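Sqt1 (Chaetomium thermophilum, PDB 4ZOY) probably acts as a dedicated chaperone that captures a nascent ribosomal protein during ribosome biogenesis, using an eight-bladed WD40 propeller. Local coordinates at residues Y186-G191 / H215-F220; C193-W198 / A206-D211; D349-V354 / R364-G369. All coordinates share one frame; numbering follows the deposited sequence.

Contact 1: Y186-G191 / H215-F220; sequences YFLHTG and HVYDVF
Tyr186 and Tyr217 lie face to face in an offset stack, their centroids 3.9 Å apart and their planes turned only 11° from one another. The two side chains come from opposite ends and overlap in part, with Tyr217 CD1 over the middle of the Tyr186 ring and Tyr186 CE2 3.4 Å from Tyr217 CG. Leu188 continues this close packing: its CB rests on a face of the His215 imidazole, 3.7 Å from the ring centroid, while CD1 reaches the edge of Tyr217. In the sequence Tyr217-Asp218 occupies the place of the Trp-Asp pair that names the WD repeat, and His189 probably corresponds to the histidine of its Gly-His motif. NE2 of His189 and OH of Tyr217 both hydrogen-bond Thr207 OG1 on the neighbouring strand. At both ends of this packing, by contrast, the polar links run through water. By the loop, one water joins Leu188 O (2.8 Å) to His215 NE2 (2.9 Å) and a second takes the amide of His189 and meets Tyr217 OH; a third sits 2.7 Å from Tyr186 OH, in the plane of that ring, and lies within hydrogen-bonding distance of Asp218 O.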
ATOM      1  N   TYR A 186     -17.813  -6.970   6.319  1.00 17.84           N
ATOM      2  CA  TYR A 186     -17.745  -8.322   5.780  1.00 17.85           C
ATOM      3  C   TYR A 186     -16.973  -9.252   6.693  1.00 18.31           C
ATOM      4  O   TYR A 186     -15.957  -8.852   7.268  1.00 18.19           O
ATOM      5  CB  TYR A 186     -17.061  -8.333   4.423  1.00 17.31           C
ATOM      6  CG  TYR A 186     -17.700  -7.500   3.348  1.00 16.36           C
ATOM      7  CD1 TYR A 186     -18.906  -7.882   2.765  1.00 17.20           C
ATOM      8  CD2 TYR A 186     -17.074  -6.353   2.875  1.00 16.51           C
ATOM      9  CE1 TYR A 186     -19.479  -7.124   1.759  1.00 19.16           C
ATOM     10  CE2 TYR A 186     -17.634  -5.597   1.874  1.00 17.12           C
ATOM     11  CZ  TYR A 186     -18.836  -5.991   1.312  1.00 17.20           C
ATOM     12  OH  TYR A 186     -19.376  -5.231   0.300  1.00 18.08           O
ATOM     13  N   PHE A 187     -17.435 -10.494   6.799  1.00 19.21           N
ATOM     14  CA  PHE A 187     -16.830 -11.479   7.685  1.00 18.23           C
ATOM     15  C   PHE A 187     -16.628 -12.801   6.968  1.00 22.16           C
ATOM     16  O   PHE A 187     -16.963 -13.867   7.487  1.00 26.69           O
ATOM     17  CB  PHE A 187     -17.703 -11.670   8.934  1.00 21.36           C
ATOM     18  CG  PHE A 187     -17.993 -10.388   9.652  1.00 18.91           C
ATOM     19  CD1 PHE A 187     -17.085  -9.873  10.563  1.00 25.05           C
ATOM     20  CD2 PHE A 187     -19.156  -9.685   9.397  1.00 22.83           C
ATOM     21  CE1 PHE A 187     -17.338  -8.680  11.213  1.00 25.88           C
ATOM     22  CE2 PHE A 187     -19.415  -8.490  10.048  1.00 27.52           C
ATOM     23  CZ  PHE A 187     -18.503  -7.989  10.953  1.00 25.26           C
ATOM     24  N   LEU A 188     -16.065 -12.732   5.772  1.00 18.68           N
ATOM     25  CA  LEU A 188     -15.894 -13.920   4.942  1.00 20.30           C
ATOM     26  C   LEU A 188     -14.549 -14.611   5.165  1.00 21.17           C
ATOM     27  O   LEU A 188     -14.501 -15.837   5.221  1.00 21.92           O
ATOM     28  CB  LEU A 188     -16.078 -13.566   3.464  1.00 20.98           C
ATOM     29  CG  LEU A 188     -17.490 -13.089   3.100  1.00 21.40           C
ATOM     30  CD1 LEU A 188     -17.624 -12.857   1.610  1.00 23.85           C
ATOM     31  CD2 LEU A 188     -18.537 -14.079   3.582  1.00 25.51           C
ATOM     32  N   HIS A 189     -13.458 -13.849   5.278  1.00 18.66           N
ATOM     33  CA  HIS A 189     -12.172 -14.455   5.639  1.00 18.49           C
ATOM     34  C   HIS A 189     -12.280 -15.085   7.024  1.00 20.10           C
ATOM     35  O   HIS A 189     -12.980 -14.553   7.879  1.00 21.31           O
ATOM     36  CB  HIS A 189     -11.033 -13.434   5.662  1.00 17.13           C
ATOM     37  CG  HIS A 189     -10.758 -12.761   4.352  1.00 17.61           C
ATOM     38  ND1 HIS A 189     -10.459 -13.444   3.194  1.00 16.23           N
ATOM     39  CD2 HIS A 189     -10.669 -11.446   4.045  1.00 15.38           C
ATOM     40  CE1 HIS A 189     -10.217 -12.578   2.223  1.00 15.11           C
ATOM     41  NE2 HIS A 189     -10.337 -11.359   2.716  1.00 16.06           N
ATOM     42  N   THR A 190     -11.567 -16.187   7.246  1.00 19.93           N
ATOM     43  CA  THR A 190     -11.593 -16.877   8.542  1.00 19.92           C
ATOM     44  C   THR A 190     -10.270 -16.760   9.298  1.00 28.50           C
ATOM     45  O   THR A 190     -10.131 -17.285  10.403  1.00 26.80           O
ATOM     46  CB  THR A 190     -11.939 -18.382   8.393  1.00 23.37           C
ATOM     47  OG1 THR A 190     -10.820 -19.093   7.848  1.00 24.25           O
ATOM     48  CG2 THR A 190     -13.146 -18.575   7.499  1.00 25.39           C
ATOM     49  N   GLY A 191      -9.299 -16.087   8.691  1.00 21.68           N
ATOM     50  CA  GLY A 191      -8.047 -15.761   9.347  1.00 23.43           C
ATOM     51  C   GLY A 191      -7.726 -14.308   9.043  1.00 21.85           C
ATOM     52  O   GLY A 191      -8.463 -13.663   8.300  1.00 20.14           O
ATOM     53  N   HIS A 215     -11.600 -12.581  -1.536  1.00 14.98           N
ATOM     54  CA  HIS A 215     -12.968 -12.134  -1.759  1.00 14.07           C
ATOM     55  C   HIS A 215     -12.936 -10.768  -2.408  1.00 16.06           C
ATOM     56  O   HIS A 215     -12.144  -9.903  -2.017  1.00 16.57           O
ATOM     57  CB  HIS A 215     -13.771 -12.104  -0.464  1.00 15.05           C
ATOM     58  CG  HIS A 215     -13.920 -13.453   0.156  1.00 16.10           C
ATOM     59  ND1 HIS A 215     -14.763 -14.413  -0.368  1.00 18.02           N
ATOM     60  CD2 HIS A 215     -13.306 -14.023   1.217  1.00 18.00           C
ATOM     61  CE1 HIS A 215     -14.674 -15.509   0.361  1.00 17.12           C
ATOM     62  NE2 HIS A 215     -13.795 -15.304   1.326  1.00 19.97           N
ATOM     63  N   VAL A 216     -13.786 -10.574  -3.409  1.00 14.58           N
ATOM     64  CA  VAL A 216     -13.861  -9.296  -4.085  1.00 15.34           C
ATOM     65  C   VAL A 216     -15.276  -8.754  -3.903  1.00 15.71           C
ATOM     66  O   VAL A 216     -16.223  -9.251  -4.511  1.00 17.34           O
ATOM     67  CB  VAL A 216     -13.504  -9.418  -5.574  1.00 15.34           C
ATOM     68  CG1 VAL A 216     -13.513  -8.045  -6.214  1.00 16.29           C
ATOM     69  CG2 VAL A 216     -12.117 -10.071  -5.738  1.00 16.89           C
ATOM     70  N   TYR A 217     -15.401  -7.736  -3.050  1.00 14.52           N
ATOM     71  CA  TYR A 217     -16.712  -7.273  -2.593  1.00 15.32           C
ATOM     72  C   TYR A 217     -17.344  -6.269  -3.520  1.00 15.12           C
ATOM     73  O   TYR A 217     -16.693  -5.349  -4.014  1.00 15.35           O
ATOM     74  CB  TYR A 217     -16.616  -6.652  -1.195  1.00 14.33           C
ATOM     75  CG  TYR A 217     -15.804  -7.473  -0.230  1.00 15.46           C
ATOM     76  CD1 TYR A 217     -16.327  -8.611   0.375  1.00 17.27           C
ATOM     77  CD2 TYR A 217     -14.502  -7.106   0.066  1.00 16.10           C
ATOM     78  CE1 TYR A 217     -15.556  -9.364   1.253  1.00 16.63           C
ATOM     79  CE2 TYR A 217     -13.733  -7.843   0.931  1.00 16.32           C
ATOM     80  CZ  TYR A 217     -14.261  -8.968   1.523  1.00 15.10           C
ATOM     81  OH  TYR A 217     -13.470  -9.693   2.379  1.00 18.55           O
ATOM     82  N   ASP A 218     -18.644  -6.454  -3.731  1.00 16.77           N
ATOM     83  CA  ASP A 218     -19.492  -5.511  -4.454  1.00 15.87           C
ATOM     84  C   ASP A 218     -19.925  -4.375  -3.528  1.00 15.20           C
ATOM     85  O   ASP A 218     -21.063  -4.353  -3.048  1.00 16.45           O
ATOM     86  CB  ASP A 218     -20.717  -6.245  -5.008  1.00 14.42           C
ATOM     87  CG  ASP A 218     -21.650  -5.344  -5.795  1.00 15.82           C
ATOM     88  OD1 ASP A 218     -21.174  -4.417  -6.473  1.00 15.84           O
ATOM     89  OD2 ASP A 218     -22.876  -5.599  -5.743  1.00 16.96           O
ATOM     90  N   VAL A 219     -19.014  -3.440  -3.275  1.00 14.62           N
ATOM     91  CA  VAL A 219     -19.163  -2.542  -2.132  1.00 14.50           C
ATOM     92  C   VAL A 219     -20.398  -1.639  -2.231  1.00 14.58           C
ATOM     93  O   VAL A 219     -21.059  -1.363  -1.217  1.00 15.55           O
ATOM     94  CB  VAL A 219     -17.898  -1.681  -1.965  1.00 15.34           C
ATOM     95  CG1 VAL A 219     -18.110  -0.588  -0.925  1.00 15.87           C
ATOM     96  CG2 VAL A 219     -16.733  -2.582  -1.554  1.00 16.73           C
ATOM     97  N   PHE A 220     -20.717  -1.193  -3.440  1.00 14.56           N
ATOM     98  CA  PHE A 220     -21.812  -0.242  -3.619  1.00 14.59           C
ATOM     99  C   PHE A 220     -23.024  -0.827  -4.332  1.00 14.74           C
ATOM    100  O   PHE A 220     -23.906  -0.080  -4.749  1.00 16.06           O
ATOM    101  CB  PHE A 220     -21.297   0.990  -4.353  1.00 15.81           C
ATOM    102  CG  PHE A 220     -20.182   1.693  -3.621  1.00 16.23           C
ATOM    103  CD1 PHE A 220     -20.440   2.458  -2.495  1.00 17.51           C
ATOM    104  CD2 PHE A 220     -18.873   1.547  -4.035  1.00 14.18           C
ATOM    105  CE1 PHE A 220     -19.404   3.085  -1.807  1.00 17.06           C
ATOM    106  CE2 PHE A 220     -17.832   2.173  -3.357  1.00 14.55           C
ATOM    107  CZ  PHE A 220     -18.093   2.937  -2.240  1.00 18.01           C
TER
HETATM  108  O   HOH W   1     -21.420  -6.543  -0.956  1.00 22.36           O
HETATM  109  O   HOH W   2     -13.569 -17.485   3.150  1.00 22.83           O
HETATM  110  O   HOH W   3     -13.928 -10.835   5.133  1.00 17.28           O

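Contact 2: C193-W198 / A206-D211; sequences CTAGAW and ATVSED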
ATOM      1  N   CYS A 193      -6.958 -10.764   7.757  1.00 16.30           N
ATOM      2  CA  CYS A 193      -7.022 -10.153   6.440  1.00 16.74           C
ATOM      3  C   CYS A 193      -5.762  -9.320   6.233  1.00 15.69           C
ATOM      4  O   CYS A 193      -5.547  -8.313   6.914  1.00 16.92           O
ATOM      5  CB  CYS A 193      -8.275  -9.296   6.305  1.00 16.22           C
ATOM      6  SG  CYS A 193      -8.391  -8.476   4.695  1.00 15.62           S
ATOM      7  N   THR A 194      -4.921  -9.761   5.308  1.00 15.26           N
ATOM      8  CA  THR A 194      -3.553  -9.260   5.213  1.00 16.45           C
ATOM      9  C   THR A 194      -3.382  -8.075   4.272  1.00 14.81           C
ATOM     10  O   THR A 194      -2.440  -7.295   4.425  1.00 16.44           O
ATOM     11  CB  THR A 194      -2.607 -10.371   4.742  1.00 16.09           C
ATOM     12  OG1 THR A 194      -3.173 -10.995   3.586  1.00 16.12           O
ATOM     13  CG2 THR A 194      -2.433 -11.410   5.831  1.00 17.36           C
ATOM     14  N   ALA A 195      -4.280  -7.943   3.296  1.00 13.65           N
ATOM     15  CA  ALA A 195      -4.159  -6.883   2.298  1.00 12.68           C
ATOM     16  C   ALA A 195      -5.471  -6.643   1.581  1.00 14.07           C
ATOM     17  O   ALA A 195      -6.320  -7.539   1.492  1.00 15.21           O
ATOM     18  CB  ALA A 195      -3.058  -7.210   1.265  1.00 13.74           C
ATOM     19  N   GLY A 196      -5.602  -5.438   1.031  1.00 13.06           N
ATOM     20  CA  GLY A 196      -6.765  -5.047   0.252  1.00 12.67           C
ATOM     21  C   GLY A 196      -6.409  -4.079  -0.850  1.00 13.44           C
ATOM     22  O   GLY A 196      -5.462  -3.304  -0.731  1.00 16.07           O
ATOM     23  N   ALA A 197      -7.181  -4.120  -1.932  1.00 12.88           N
ATOM     24  CA  ALA A 197      -6.996  -3.212  -3.050  1.00 12.10           C
ATOM     25  C   ALA A 197      -8.316  -2.972  -3.743  1.00 13.72           C
ATOM     26  O   ALA A 197      -9.070  -3.902  -4.013  1.00 14.74           O
ATOM     27  CB  ALA A 197      -5.968  -3.761  -4.034  1.00 16.42           C
ATOM     28  N   TRP A 198      -8.578  -1.714  -4.050  1.00 13.24           N
ATOM     29  CA  TRP A 198      -9.769  -1.385  -4.822  1.00 14.45           C
ATOM     30  C   TRP A 198      -9.521  -1.553  -6.303  1.00 13.85           C
ATOM     31  O   TRP A 198      -8.400  -1.364  -6.777  1.00 15.50           O
ATOM     32  CB  TRP A 198     -10.188   0.058  -4.572  1.00 15.62           C
ATOM     33  CG  TRP A 198     -10.661   0.382  -3.174  1.00 13.90           C
ATOM     34  CD1 TRP A 198      -9.889   0.764  -2.108  1.00 14.78           C
ATOM     35  CD2 TRP A 198     -12.019   0.431  -2.721  1.00 13.33           C
ATOM     36  NE1 TRP A 198     -10.681   1.003  -1.007  1.00 14.19           N
ATOM     37  CE2 TRP A 198     -11.994   0.807  -1.361  1.00 14.22           C
ATOM     38  CE3 TRP A 198     -13.253   0.159  -3.326  1.00 14.25           C
ATOM     39  CZ2 TRP A 198     -13.162   0.941  -0.605  1.00 14.26           C
ATOM     40  CZ3 TRP A 198     -14.404   0.291  -2.574  1.00 15.39           C
ATOM     41  CH2 TRP A 198     -14.352   0.678  -1.228  1.00 16.44           C
ATOM     42  N   ALA A 206     -10.955  -5.905  -3.407  1.00 13.32           N
ATOM     43  CA  ALA A 206     -10.366  -7.236  -3.322  1.00 14.93           C
ATOM     44  C   ALA A 206      -9.515  -7.366  -2.079  1.00 15.02           C
ATOM     45  O   ALA A 206      -8.621  -6.554  -1.859  1.00 14.96           O
ATOM     46  CB  ALA A 206      -9.533  -7.518  -4.560  1.00 14.35           C
ATOM     47  N   THR A 207      -9.801  -8.371  -1.263  1.00 13.61           N
ATOM     48  CA  THR A 207      -9.016  -8.604  -0.052  1.00 13.69           C
ATOM     49  C   THR A 207      -8.583 -10.056   0.053  1.00 14.31           C
ATOM     50  O   THR A 207      -9.230 -10.971  -0.478  1.00 15.12           O
ATOM     51  CB  THR A 207      -9.777  -8.191   1.223  1.00 15.36           C
ATOM     52  OG1 THR A 207     -10.897  -9.064   1.436  1.00 15.99           O
ATOM     53  CG2 THR A 207     -10.266  -6.746   1.109  1.00 14.75           C
ATOM     54  N   VAL A 208      -7.459 -10.253   0.725  1.00 14.65           N
ATOM     55  CA  VAL A 208      -6.868 -11.580   0.867  1.00 16.55           C
ATOM     56  C   VAL A 208      -6.535 -11.865   2.316  1.00 16.00           C
ATOM     57  O   VAL A 208      -6.483 -10.954   3.140  1.00 15.01           O
ATOM     58  CB  VAL A 208      -5.600 -11.728   0.014  1.00 15.25           C
ATOM     59  CG1 VAL A 208      -5.955 -11.668  -1.456  1.00 14.35           C
ATOM     60  CG2 VAL A 208      -4.562 -10.657   0.378  1.00 14.92           C
ATOM     61  N   SER A 209      -6.298 -13.142   2.612  1.00 15.75           N
ATOM     62  CA  SER A 209      -6.152 -13.602   3.986  1.00 15.66           C
ATOM     63  C   SER A 209      -5.081 -14.671   4.132  1.00 15.99           C
ATOM     64  O   SER A 209      -4.787 -15.408   3.185  1.00 16.32           O
ATOM     65  CB  SER A 209      -7.499 -14.143   4.493  1.00 17.01           C
ATOM     66  OG  SER A 209      -7.397 -14.765   5.765  1.00 17.98           O
ATOM     67  N   GLU A 210      -4.503 -14.730   5.333  1.00 17.83           N
ATOM     68  CA  GLU A 210      -3.635 -15.837   5.740  1.00 16.94           C
ATOM     69  C   GLU A 210      -4.305 -17.196   5.547  1.00 21.67           C
ATOM     70  O   GLU A 210      -3.620 -18.200   5.391  1.00 21.31           O
ATOM     71  CB  GLU A 210      -3.218 -15.681   7.207  1.00 22.44           C
ATOM     72  CG  GLU A 210      -2.241 -14.555   7.446  1.00 28.04           C
ATOM     73  CD  GLU A 210      -1.774 -14.457   8.889  1.00 30.50           C
ATOM     74  OE1 GLU A 210      -2.086 -15.362   9.695  1.00 29.38           O
ATOM     75  OE2 GLU A 210      -1.102 -13.456   9.213  1.00 33.35           O
ATOM     76  N   ASP A 211      -5.636 -17.225   5.555  1.00 20.14           N
ATOM     77  CA  ASP A 211      -6.376 -18.485   5.429  1.00 18.75           C
ATOM     78  C   ASP A 211      -6.507 -18.941   3.971  1.00 19.96           C
ATOM     79  O   ASP A 211      -7.175 -19.938   3.684  1.00 20.23           O
ATOM     80  CB  ASP A 211      -7.761 -18.356   6.103  1.00 19.83           C
ATOM     81  CG  ASP A 211      -8.828 -17.729   5.204  1.00 21.91           C
ATOM     82  OD1 ASP A 211      -8.520 -17.149   4.137  1.00 19.50           O
ATOM     83  OD2 ASP A 211     -10.016 -17.817   5.582  1.00 24.91           O
TER
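The inner hairpin of a WD40 blade, strands 193-198 and 204-209, is joined here by four antiparallel backbone hydrogen bonds and interrupted by a beta bulge between Cys193 and Ala195, where Thr194 is the extra residue facing Val208. Ala197 and Ala206 form a regular pair, each amide 2.8 Å from the other's carbonyl: Ala197 N to Ala206 O and Ala206 N to Ala197 O. Beyond Gly196 and Thr207, Val208 N still donates to Ala195 O, but Val208 O receives the amide of Thr194 at 2.9 Å, so the register slips by one residue before Cys193 pairs with Ser209. Thr194 OG1 stands between its backbone N and carbonyl carbon (chi1 49°), 3.5 Å from Val208 CG2, and hydrogen-bonds Leu252 O of the next blade; the side chains of Thr194 and Val208 cross at about a right angle. The methyl CG2 of Thr194 meets Glu210 CG at 3.5 Å.

One face of the hairpin carries Cys193, Thr207 and Ser209. Cys193 SG touches Thr207 CB at 3.7 Å, and both side chains pack against Trp144 and Val166 of the preceding blade. Thr207 CG2 lies 4.0 Å from Gly196 CA, close enough that a beta carbon at Gly196 would be tight. The other face, with Ala195, Ala197, Ala206 and Val208, is small and apolar and turns to Val255 and Leu252 of the following blade. At the strand end Ser209 OG accepts the amide of Asp211 at 3.0 Å, an ST turn, and also bonds Pro192 O. Together Asp211, His189, Thr207 and Tyr217 resemble the Asp-His-Ser/Thr-Trp tetrad of WD repeats, with a tyrosine in the tryptophan's place and with Asp211 joined to His189 through Ser213 OG rather than directly.

Contact 3: D349-V354 / R364-G369; sequences DGSIAV and RRHLRG
His366 turns the NE2 corner of its imidazole toward Ser351, so that OG lies in the plane of the ring at its edge, 3.4 Å from NE2 in a weak hydrogen bond. Placing CG anti to the backbone N (chi1 -172°) carries the root of the ring toward Ser351, and one face of the ring is covered by Arg368, two residues on, whose CG stands over the centre. Ser351 OG in turn points at Asp349, donating to the syn side of OD1 at 2.7 Å; the same oxygen takes the Ser351 amide in an Asx turn. A water closes the group by donating to Asp349 OD2 and Ser351 OG and meeting His366 NE2 at 2.9 Å, also in the ring plane. Gln327 and Ser328 supply further bonds to Ser351 OG and Asp349 OD2. An alanine in place of Ser351 removes the hydroxyl, which would probably leave Gln327 NE2 and the water without this partner, Asp349 OD1 with the backbone amide as its remaining donor here, and the His366 ring less firmly fixed.

On the other face of this outer hairpin Ile352 and Leu367 stand side by side, CB to CB 4.3 Å, and both pack on Trp407 of the next blade. Val354 and Arg364 cross obliquely, Val354 CG1 lying 4.0 Å from Arg364 CD, while the guanidinium leads away from Val354 to a salt bridge with Asp356 and a hydrogen bond to Arg410 O. Here the strands form a classic bulge: Val354 O accepts from Arg364 N at 2.7 Å and from Arg365 N at 3.3 Å. The Asp349 carboxylate might favour a proton on the His366 imidazole, while the Arg368 guanidinium near ND1 would work against it, so the charge cannot be told; the open end of the hairpin, at the Asx turn, is polar, whereas the Ile352 and Leu367 face is apolar.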
ATOM      1  N   ASP A 349      12.271 -13.085  -0.303  1.00 15.65           N
ATOM      2  CA  ASP A 349      13.600 -13.602  -0.628  1.00 15.37           C
ATOM      3  C   ASP A 349      14.547 -12.551  -1.214  1.00 18.94           C
ATOM      4  O   ASP A 349      15.679 -12.873  -1.584  1.00 19.06           O
ATOM      5  CB  ASP A 349      13.499 -14.812  -1.567  1.00 18.05           C
ATOM      6  CG  ASP A 349      13.043 -14.467  -2.982  1.00 18.22           C
ATOM      7  OD1 ASP A 349      12.979 -13.285  -3.375  1.00 16.03           O
ATOM      8  OD2 ASP A 349      12.764 -15.431  -3.727  1.00 18.68           O
ATOM      9  N   GLY A 350      14.093 -11.301  -1.294  1.00 16.15           N
ATOM     10  CA  GLY A 350      14.939 -10.216  -1.768  1.00 16.11           C
ATOM     11  C   GLY A 350      14.835  -9.869  -3.247  1.00 12.96           C
ATOM     12  O   GLY A 350      15.468  -8.915  -3.708  1.00 15.46           O
ATOM     13  N   SER A 351      14.038 -10.633  -3.995  1.00 14.77           N
ATOM     14  CA  SER A 351      13.945 -10.429  -5.434  1.00 15.57           C
ATOM     15  C   SER A 351      12.684  -9.682  -5.841  1.00 13.65           C
ATOM     16  O   SER A 351      11.695  -9.654  -5.111  1.00 14.84           O
ATOM     17  CB  SER A 351      13.973 -11.764  -6.181  1.00 13.80           C
ATOM     18  OG  SER A 351      12.782 -12.503  -5.939  1.00 16.22           O
ATOM     19  N   ILE A 352      12.755  -9.092  -7.022  1.00 13.50           N
ATOM     20  CA  ILE A 352      11.591  -8.541  -7.686  1.00 13.99           C
ATOM     21  C   ILE A 352      11.447  -9.322  -8.974  1.00 16.47           C
ATOM     22  O   ILE A 352      12.440  -9.617  -9.632  1.00 16.50           O
ATOM     23  CB  ILE A 352      11.749  -7.040  -7.971  1.00 14.18           C
ATOM     24  CG1 ILE A 352      11.883  -6.265  -6.651  1.00 14.27           C
ATOM     25  CG2 ILE A 352      10.590  -6.515  -8.843  1.00 16.56           C
ATOM     26  CD1 ILE A 352      12.304  -4.823  -6.841  1.00 17.06           C
ATOM     27  N   ALA A 353      10.215  -9.673  -9.328  1.00 14.09           N
ATOM     28  CA  ALA A 353       9.945 -10.312 -10.605  1.00 13.95           C
ATOM     29  C   ALA A 353       8.951  -9.476 -11.401  1.00 15.21           C
ATOM     30  O   ALA A 353       8.043  -8.866 -10.839  1.00 16.35           O
ATOM     31  CB  ALA A 353       9.433 -11.727 -10.391  1.00 14.48           C
ATOM     32  N   VAL A 354       9.163  -9.419 -12.706  1.00 12.69           N
ATOM     33  CA  VAL A 354       8.355  -8.600 -13.597  1.00 14.50           C
ATOM     34  C   VAL A 354       7.742  -9.509 -14.643  1.00 15.45           C
ATOM     35  O   VAL A 354       8.455 -10.275 -15.298  1.00 14.64           O
ATOM     36  CB  VAL A 354       9.194  -7.500 -14.266  1.00 14.71           C
ATOM     37  CG1 VAL A 354       8.327  -6.593 -15.147  1.00 15.55           C
ATOM     38  CG2 VAL A 354       9.921  -6.680 -13.206  1.00 16.61           C
ATOM     39  N   ARG A 364       9.326 -11.397 -17.652  1.00 15.33           N
ATOM     40  CA  ARG A 364      10.116 -10.385 -18.336  1.00 16.65           C
ATOM     41  C   ARG A 364      11.504 -10.288 -17.716  1.00 16.45           C
ATOM     42  O   ARG A 364      12.505 -10.209 -18.411  1.00 18.16           O
ATOM     43  CB  ARG A 364       9.414  -9.027 -18.270  1.00 17.00           C
ATOM     44  CG  ARG A 364       9.972  -8.003 -19.234  1.00 21.17           C
ATOM     45  CD  ARG A 364       9.340  -6.632 -19.004  1.00 20.41           C
ATOM     46  NE  ARG A 364       9.813  -5.658 -19.981  1.00 22.27           N
ATOM     47  CZ  ARG A 364       9.145  -5.318 -21.077  1.00 23.24           C
ATOM     48  NH1 ARG A 364       7.961  -5.861 -21.336  1.00 23.03           N
ATOM     49  NH2 ARG A 364       9.656  -4.428 -21.915  1.00 23.93           N
ATOM     50  N   ARG A 365      11.549 -10.288 -16.396  1.00 15.99           N
ATOM     51  CA  ARG A 365      12.811 -10.163 -15.691  1.00 17.04           C
ATOM     52  C   ARG A 365      12.674 -10.643 -14.262  1.00 14.34           C
ATOM     53  O   ARG A 365      11.687 -10.357 -13.584  1.00 15.38           O
ATOM     54  CB  ARG A 365      13.300  -8.712 -15.708  1.00 18.45           C
ATOM     55  CG  ARG A 365      14.745  -8.548 -15.250  1.00 26.30           C
ATOM     56  CD  ARG A 365      15.336  -7.242 -15.756  1.00 28.98           C
ATOM     57  NE  ARG A 365      16.793  -7.243 -15.682  1.00 43.09           N
ATOM     58  CZ  ARG A 365      17.569  -6.339 -16.272  1.00 45.96           C
ATOM     59  NH1 ARG A 365      17.023  -5.359 -16.984  1.00 38.16           N
ATOM     60  NH2 ARG A 365      18.890  -6.418 -16.153  1.00 45.77           N
ATOM     61  N   HIS A 366      13.679 -11.380 -13.803  1.00 16.77           N
ATOM     62  CA  HIS A 366      13.775 -11.792 -12.417  1.00 14.93           C
ATOM     63  C   HIS A 366      14.972 -11.068 -11.820  1.00 17.72           C
ATOM     64  O   HIS A 366      16.122 -11.420 -12.096  1.00 20.33           O
ATOM     65  CB  HIS A 366      13.934 -13.313 -12.321  1.00 17.34           C
ATOM     66  CG  HIS A 366      13.860 -13.851 -10.925  1.00 17.11           C
ATOM     67  ND1 HIS A 366      14.149 -15.167 -10.630  1.00 17.27           N
ATOM     68  CD2 HIS A 366      13.510 -13.271  -9.751  1.00 16.78           C
ATOM     69  CE1 HIS A 366      13.997 -15.369  -9.334  1.00 18.64           C
ATOM     70  NE2 HIS A 366      13.603 -14.237  -8.777  1.00 17.26           N
ATOM     71  N   LEU A 367      14.695 -10.032 -11.038  1.00 15.81           N
ATOM     72  CA  LEU A 367      15.748  -9.236 -10.404  1.00 18.53           C
ATOM     73  C   LEU A 367      16.126  -9.865  -9.072  1.00 16.99           C
ATOM     74  O   LEU A 367      15.596  -9.505  -8.012  1.00 16.13           O
ATOM     75  CB  LEU A 367      15.294  -7.785 -10.202  1.00 18.47           C
ATOM     76  CG  LEU A 367      14.987  -6.968 -11.454  1.00 19.52           C
ATOM     77  CD1 LEU A 367      14.334  -5.648 -11.072  1.00 24.29           C
ATOM     78  CD2 LEU A 367      16.253  -6.722 -12.263  1.00 26.52           C
ATOM     79  N   ARG A 368      17.030 -10.837  -9.125  1.00 18.61           N
ATOM     80  CA  ARG A 368      17.482 -11.501  -7.914  1.00 18.85           C
ATOM     81  C   ARG A 368      18.349 -10.544  -7.111  1.00 16.42           C
ATOM     82  O   ARG A 368      19.150  -9.809  -7.673  1.00 19.48           O
ATOM     83  CB  ARG A 368      18.266 -12.781  -8.236  1.00 20.69           C
ATOM     84  CG  ARG A 368      17.529 -13.767  -9.138  1.00 23.21           C
ATOM     85  CD  ARG A 368      18.503 -14.832  -9.651  1.00 28.78           C
ATOM     86  NE  ARG A 368      17.899 -15.730 -10.634  1.00 35.29           N
ATOM     87  CZ  ARG A 368      17.452 -16.949 -10.353  1.00 36.56           C
ATOM     88  NH1 ARG A 368      17.533 -17.414  -9.113  1.00 46.75           N
ATOM     89  NH2 ARG A 368      16.920 -17.707 -11.307  1.00 38.75           N
ATOM     90  N   GLY A 369      18.168 -10.536  -5.801  1.00 17.82           N
ATOM     91  CA  GLY A 369      18.979  -9.674  -4.955  1.00 20.83           C
ATOM     92  C   GLY A 369      18.714  -8.189  -5.124  1.00 20.22           C
ATOM     93  O   GLY A 369      19.587  -7.357  -4.875  1.00 18.96           O
TER
HETATM   94  O   HOH W   4      13.895 -15.525  -6.168  1.00 19.47           O
HETATM   95  O   HOH W   5      17.044 -12.488  -4.025  1.00 20.73           O

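In the fold
Contacts 1 and 2 belong to one blade and hold overlapping parts of it: strands 204-209 and 214-218 are neighbours, and Thr190 OG1 of the loop bonds Asp211 OD2 at 2.7 Å. Contact 2, on the inner hairpin, relies on backbone bonds and small residues. Contact 1, farther from the chain's centre (about 18 Å against about 12 Å, centre to centre) and the most buried of the three, depends on ring packing, with water at its polar ends. Contact 3 is the outer hairpin of another blade, centred about 31 Å from the centre of contact 1 and about 23 Å from that of contact 2. Like contact 2 it is partly buried and bulged, but its arginines and Asp349 make it more charged.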